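Local structure of DyP (Bjerkandera adusta, 3VXJ) at residues A[323-327]-A[365-370]. The protein probably acts as a heme-dependent peroxidase, using a heme b cofactor, and binds 2,6-dimethoxyphenol. Sequence-based numbering, arbitrary orientation.
Sequences DTFHA and NGFRFQ. With HEM (protoporphyrin IX containing Fe), chain B; 3DM (2,6-dimethoxyphenol), chain D.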
ATOM      1  N   ASP A 323     -12.996  -3.722 -13.170  1.00 11.79           N
ATOM      2  CA  ASP A 323     -13.196  -3.660 -11.716  1.00 11.28           C
ATOM      3  C   ASP A 323     -12.121  -4.429 -10.956  1.00 10.29           C
ATOM      4  O   ASP A 323     -11.763  -4.057  -9.849  1.00 10.39           O
ATOM      5  CB  ASP A 323     -14.539  -4.293 -11.309  1.00 12.18           C
ATOM      6  CG  ASP A 323     -15.746  -3.566 -11.855  1.00 14.85           C
ATOM      7  OD1 ASP A 323     -15.654  -2.358 -12.155  1.00 16.78           O
ATOM      8  OD2 ASP A 323     -16.813  -4.221 -11.942  1.00 16.97           O
ATOM      9  N   THR A 324     -11.627  -5.497 -11.577  1.00  9.48           N
ATOM     10  CA  THR A 324     -11.093  -6.658 -10.866  1.00  9.01           C
ATOM     11  C   THR A 324      -9.826  -6.411 -10.064  1.00  8.28           C
ATOM     12  O   THR A 324      -9.636  -7.025  -9.012  1.00  7.91           O
ATOM     13  CB  THR A 324     -10.842  -7.807 -11.864  1.00  9.23           C
ATOM     14  OG1 THR A 324     -11.987  -7.935 -12.717  1.00 10.60           O
ATOM     15  CG2 THR A 324     -10.610  -9.138 -11.157  1.00 10.19           C
ATOM     16  N   PHE A 325      -8.971  -5.517 -10.555  1.00  7.97           N
ATOM     17  CA  PHE A 325      -7.612  -5.386 -10.029  1.00  7.86           C
ATOM     18  C   PHE A 325      -7.360  -4.128  -9.222  1.00  7.89           C
ATOM     19  O   PHE A 325      -6.206  -3.804  -8.930  1.00  8.38           O
ATOM     20  CB  PHE A 325      -6.587  -5.559 -11.156  1.00  8.29           C
ATOM     21  CG  PHE A 325      -6.907  -6.697 -12.074  1.00  8.59           C
ATOM     22  CD1 PHE A 325      -6.818  -8.012 -11.629  1.00  8.56           C
ATOM     23  CD2 PHE A 325      -7.329  -6.449 -13.379  1.00  9.30           C
ATOM     24  CE1 PHE A 325      -7.145  -9.079 -12.475  1.00 10.73           C
ATOM     25  CE2 PHE A 325      -7.650  -7.507 -14.233  1.00 10.24           C
ATOM     26  CZ  PHE A 325      -7.559  -8.823 -13.782  1.00 10.65           C
ATOM     27  N   HIS A 326      -8.432  -3.440  -8.838  1.00  8.19           N
ATOM     28  CA  HIS A 326      -8.317  -2.282  -7.966  1.00  8.39           C
ATOM     29  C   HIS A 326      -8.195  -2.705  -6.511  1.00  8.15           C
ATOM     30  O   HIS A 326      -8.713  -3.747  -6.113  1.00  9.11           O
ATOM     31  CB  HIS A 326      -9.499  -1.339  -8.171  1.00  9.00           C
ATOM     32  CG  HIS A 326      -9.540  -0.731  -9.539  1.00  9.24           C
ATOM     33  ND1 HIS A 326      -8.669   0.256  -9.944  1.00  9.86           N
ATOM     34  CD2 HIS A 326     -10.335  -0.988 -10.607  1.00 11.34           C
ATOM     35  CE1 HIS A 326      -8.928   0.588 -11.197  1.00 10.64           C
ATOM     36  NE2 HIS A 326      -9.927  -0.159 -11.628  1.00 11.02           N
ATOM     37  N   ALA A 327      -7.499  -1.894  -5.717  1.00  8.26           N
ATOM     38  CA  ALA A 327      -7.332  -2.182  -4.294  1.00  7.73           C
ATOM     39  C   ALA A 327      -7.136  -0.874  -3.544  1.00  8.15           C
ATOM     40  O   ALA A 327      -6.710   0.121  -4.140  1.00  8.89           O
ATOM     41  CB  ALA A 327      -6.131  -3.108  -4.084  1.00  7.80           C
ATOM     42  N   ASN A 365      -5.806 -10.887  -6.966  1.00  7.73           N
ATOM     43  CA  ASN A 365      -6.291  -9.905  -7.930  1.00  8.16           C
ATOM     44  C   ASN A 365      -5.850  -8.474  -7.627  1.00  7.69           C
ATOM     45  O   ASN A 365      -5.944  -7.611  -8.494  1.00  8.27           O
ATOM     46  CB  ASN A 365      -7.820  -9.942  -8.007  1.00  8.58           C
ATOM     47  CG  ASN A 365      -8.336 -11.146  -8.739  1.00  9.31           C
ATOM     48  OD1 ASN A 365      -7.569 -11.908  -9.353  1.00 10.54           O
ATOM     49  ND2 ASN A 365      -9.643 -11.326  -8.695  1.00 10.76           N
ATOM     50  N   GLY A 366      -5.405  -8.215  -6.402  1.00  7.69           N
ATOM     51  CA  GLY A 366      -5.039  -6.859  -5.991  1.00  7.47           C
ATOM     52  C   GLY A 366      -3.537  -6.743  -5.921  1.00  7.50           C
ATOM     53  O   GLY A 366      -2.865  -6.793  -6.948  1.00  7.30           O
ATOM     54  N   PHE A 367      -3.012  -6.657  -4.701  1.00  7.07           N
ATOM     55  CA  PHE A 367      -1.578  -6.628  -4.454  1.00  7.14           C
ATOM     56  C   PHE A 367      -0.782  -7.594  -5.336  1.00  7.29           C
ATOM     57  O   PHE A 367       0.196  -7.208  -5.972  1.00  8.07           O
ATOM     58  CB  PHE A 367      -1.304  -6.961  -2.986  1.00  7.48           C
ATOM     59  CG  PHE A 367       0.139  -7.270  -2.706  1.00  6.50           C
ATOM     60  CD1 PHE A 367       1.114  -6.269  -2.790  1.00  7.31           C
ATOM     61  CD2 PHE A 367       0.548  -8.579  -2.444  1.00  7.62           C
ATOM     62  CE1 PHE A 367       2.463  -6.570  -2.576  1.00  8.13           C
ATOM     63  CE2 PHE A 367       1.883  -8.876  -2.219  1.00  7.87           C
ATOM     64  CZ  PHE A 367       2.846  -7.875  -2.298  1.00  8.99           C
ATOM     65  N   ARG A 368      -1.172  -8.864  -5.328  1.00  7.76           N
ATOM     66  CA  ARG A 368      -0.353  -9.881  -5.958  1.00  8.57           C
ATOM     67  C   ARG A 368      -0.342  -9.763  -7.476  1.00  8.69           C
ATOM     68  O   ARG A 368       0.678 -10.015  -8.120  1.00  9.04           O
ATOM     69  CB  ARG A 368      -0.815 -11.263  -5.508  1.00  9.28           C
ATOM     70  CG  ARG A 368       0.167 -12.360  -5.781  1.00  9.41           C
ATOM     71  CD  ARG A 368      -0.329 -13.619  -5.092  1.00  9.13           C
ATOM     72  NE  ARG A 368       0.626 -14.716  -5.174  1.00  9.65           N
ATOM     73  CZ  ARG A 368       0.753 -15.538  -6.213  1.00 10.64           C
ATOM     74  NH1 ARG A 368      -0.028 -15.405  -7.281  1.00 12.35           N
ATOM     75  NH2 ARG A 368       1.662 -16.505  -6.178  1.00 12.33           N
ATOM     76  N   PHE A 369      -1.489  -9.382  -8.043  1.00  8.18           N
ATOM     77  CA  PHE A 369      -1.621  -9.169  -9.490  1.00  7.92           C
ATOM     78  C   PHE A 369      -0.801  -7.963  -9.937  1.00  7.83           C
ATOM     79  O   PHE A 369      -0.103  -8.016 -10.952  1.00  8.21           O
ATOM     80  CB  PHE A 369      -3.090  -8.968  -9.844  1.00  8.12           C
ATOM     81  CG  PHE A 369      -3.455  -9.403 -11.232  1.00  8.60           C
ATOM     82  CD1 PHE A 369      -3.873 -10.704 -11.476  1.00  8.80           C
ATOM     83  CD2 PHE A 369      -3.411  -8.506 -12.291  1.00 10.00           C
ATOM     84  CE1 PHE A 369      -4.228 -11.112 -12.753  1.00  9.98           C
ATOM     85  CE2 PHE A 369      -3.751  -8.920 -13.581  1.00 10.31           C
ATOM     86  CZ  PHE A 369      -4.168 -10.224 -13.799  1.00 10.24           C
ATOM     87  N   GLN A 370      -0.895  -6.883  -9.169  1.00  7.09           N
ATOM     88  CA  GLN A 370      -0.114  -5.673  -9.413  1.00  7.22           C
ATOM     89  C   GLN A 370       1.383  -5.950  -9.353  1.00  7.49           C
ATOM     90  O   GLN A 370       2.151  -5.427 -10.165  1.00  7.69           O
ATOM     91  CB  GLN A 370      -0.514  -4.595  -8.415  1.00  6.99           C
ATOM     92  CG  GLN A 370      -1.945  -4.149  -8.606  1.00  6.90           C
ATOM     93  CD  GLN A 370      -2.495  -3.436  -7.397  1.00  7.82           C
ATOM     94  OE1 GLN A 370      -1.746  -2.967  -6.531  1.00  8.45           O
ATOM     95  NE2 GLN A 370      -3.818  -3.349  -7.315  1.00  8.12           N
TER
HETATM   96  CHA HEM B 501       0.566   4.704  -6.240  1.00  6.30           C
HETATM   97  CHB HEM B 501       4.781   4.971  -3.888  1.00  7.50           C
HETATM   98  CHC HEM B 501       4.836   0.166  -3.347  1.00  5.94           C
HETATM   99  CHD HEM B 501       0.604  -0.128  -5.665  1.00  5.99           C
HETATM  100  C1A HEM B 501       1.716   5.190  -5.683  1.00  6.15           C
HETATM  101  C2A HEM B 501       2.134   6.574  -5.695  1.00  6.49           C
HETATM  102  C3A HEM B 501       3.312   6.642  -5.049  1.00  6.45           C
HETATM  103  C4A HEM B 501       3.647   5.313  -4.589  1.00  6.57           C
HETATM  104  CMA HEM B 501       4.168   7.896  -4.790  1.00  8.98           C
HETATM  105  CAA HEM B 501       1.372   7.717  -6.402  1.00  6.84           C
HETATM  106  CBA HEM B 501       0.306   8.414  -5.554  1.00  7.98           C
HETATM  107  CGA HEM B 501      -0.937   7.587  -5.325  1.00 10.20           C
HETATM  108  O1A HEM B 501      -1.732   7.365  -6.263  1.00 12.11           O
HETATM  109  O2A HEM B 501      -1.151   7.164  -4.155  1.00 13.52           O
HETATM  110  C1B HEM B 501       5.162   3.696  -3.520  1.00  6.15           C
HETATM  111  C2B HEM B 501       6.363   3.350  -2.790  1.00  6.44           C
HETATM  112  C3B HEM B 501       6.376   2.013  -2.635  1.00  7.24           C
HETATM  113  C4B HEM B 501       5.175   1.493  -3.254  1.00  5.70           C
HETATM  114  CMB HEM B 501       7.415   4.379  -2.320  1.00  7.69           C
HETATM  115  CAB HEM B 501       7.422   1.138  -1.912  1.00  7.43           C
HETATM  116  CBB HEM B 501       8.217   1.625  -0.957  1.00  8.01           C
HETATM  117  C1C HEM B 501       3.719  -0.331  -3.969  1.00  5.46           C
HETATM  118  C2C HEM B 501       3.388  -1.735  -4.123  1.00  6.18           C
HETATM  119  C3C HEM B 501       2.221  -1.818  -4.780  1.00  6.54           C
HETATM  120  C4C HEM B 501       1.783  -0.465  -5.050  1.00  5.79           C
HETATM  121  CMC HEM B 501       4.255  -2.891  -3.591  1.00  9.08           C
HETATM  122  CAC HEM B 501       1.418  -3.080  -5.191  1.00  7.40           C
HETATM  123  CBC HEM B 501       2.027  -4.201  -5.601  1.00  8.40           C
HETATM  124  C1D HEM B 501       0.187   1.144  -5.964  1.00  5.27           C
HETATM  125  C2D HEM B 501      -1.110   1.450  -6.516  1.00  6.39           C
HETATM  126  C3D HEM B 501      -1.116   2.935  -6.705  1.00  6.33           C
HETATM  127  C4D HEM B 501       0.170   3.394  -6.243  1.00  6.08           C
HETATM  128  CMD HEM B 501      -2.268   0.505  -6.876  1.00  7.64           C
HETATM  129  CAD HEM B 501      -2.286   3.734  -7.298  1.00  6.82           C
HETATM  130  CBD HEM B 501      -2.190   3.624  -8.816  1.00  7.41           C
HETATM  131  CGD HEM B 501      -3.325   4.339  -9.497  1.00  7.06           C
HETATM  132  O1D HEM B 501      -3.036   5.165 -10.405  1.00  7.67           O
HETATM  133  O2D HEM B 501      -4.502   4.094  -9.150  1.00  8.12           O
HETATM  134  NA  HEM B 501       2.670   4.455  -5.025  1.00  6.34           N
HETATM  135  NB  HEM B 501       4.467   2.532  -3.823  1.00  6.47           N
HETATM  136  NC  HEM B 501       2.733   0.409  -4.581  1.00  5.63           N
HETATM  137  ND  HEM B 501       0.914   2.319  -5.783  1.00  6.25           N
HETATM  138 FE   HEM B 501       2.737   2.419  -4.861  1.00  7.00          FE
HETATM  139  O1  3DM D 503      -8.692   3.283 -12.997  1.00 14.23           O
HETATM  140  C1  3DM D 503      -9.068   3.179 -14.319  1.00 14.97           C
HETATM  141  C2  3DM D 503      -9.142   1.937 -14.959  1.00 14.99           C
HETATM  142  O2  3DM D 503      -8.825   0.807 -14.248  1.00 15.74           O
HETATM  143  C7  3DM D 503      -8.537  -0.389 -14.989  1.00 16.76           C
HETATM  144  C3  3DM D 503      -9.541   1.888 -16.302  1.00 15.64           C
HETATM  145  C4  3DM D 503      -9.832   3.064 -17.001  1.00 14.79           C
HETATM  146  C5  3DM D 503      -9.764   4.297 -16.360  1.00 14.99           C
HETATM  147  C6  3DM D 503      -9.376   4.350 -15.021  1.00 14.47           C
HETATM  148  O3  3DM D 503      -9.284   5.531 -14.339  1.00 15.06           O
HETATM  149  C8  3DM D 503      -9.286   6.755 -15.122  1.00 14.85           C
HETATM  150  O   HOH W   1     -11.121  -8.927  -7.574  1.00  4.41           O
HETATM  151  O   HOH W   2       1.753   2.702  -3.151  1.00 13.20           O
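Between the heme pocket and a 2,6-dimethoxyphenol site, the type I beta turn Asp323–His326 packs against the N-terminal turn of helix 367-375. Phe325 and Phe369 form an offset stack, centroids 4.0 Å apart and planes 15° from parallel; their flat rings bury apolar surface between loop and helix, and Trp374 meets both. The Gln370 amide reaches both ways: NE2 donates to Phe325 O at 2.9 Å, while OE1 only touches the heme vinyl, 3.4 Å from HEM CAC. Asn365 O receives a CA-H...O contact from Phe325 CA at 3.2 Å, and a water bridges Asn365 ND2 to Thr324 O. At the N-cap, Gly366 leaves room for Ala327, whose small CB sits 4.3 Å from Gly366 CA; Gly366 O accepts from Gln370 N at 3.0 Å, closing the first helical turn. His326 directs its CA-to-CB bond away from the helix, and its NE2 lies 3.0 Å from 3DM O2. Helix thus lines heme and loop the 2,6-dimethoxyphenol site, within the C-terminal, heme-binding part of this DyP-type peroxidase fold.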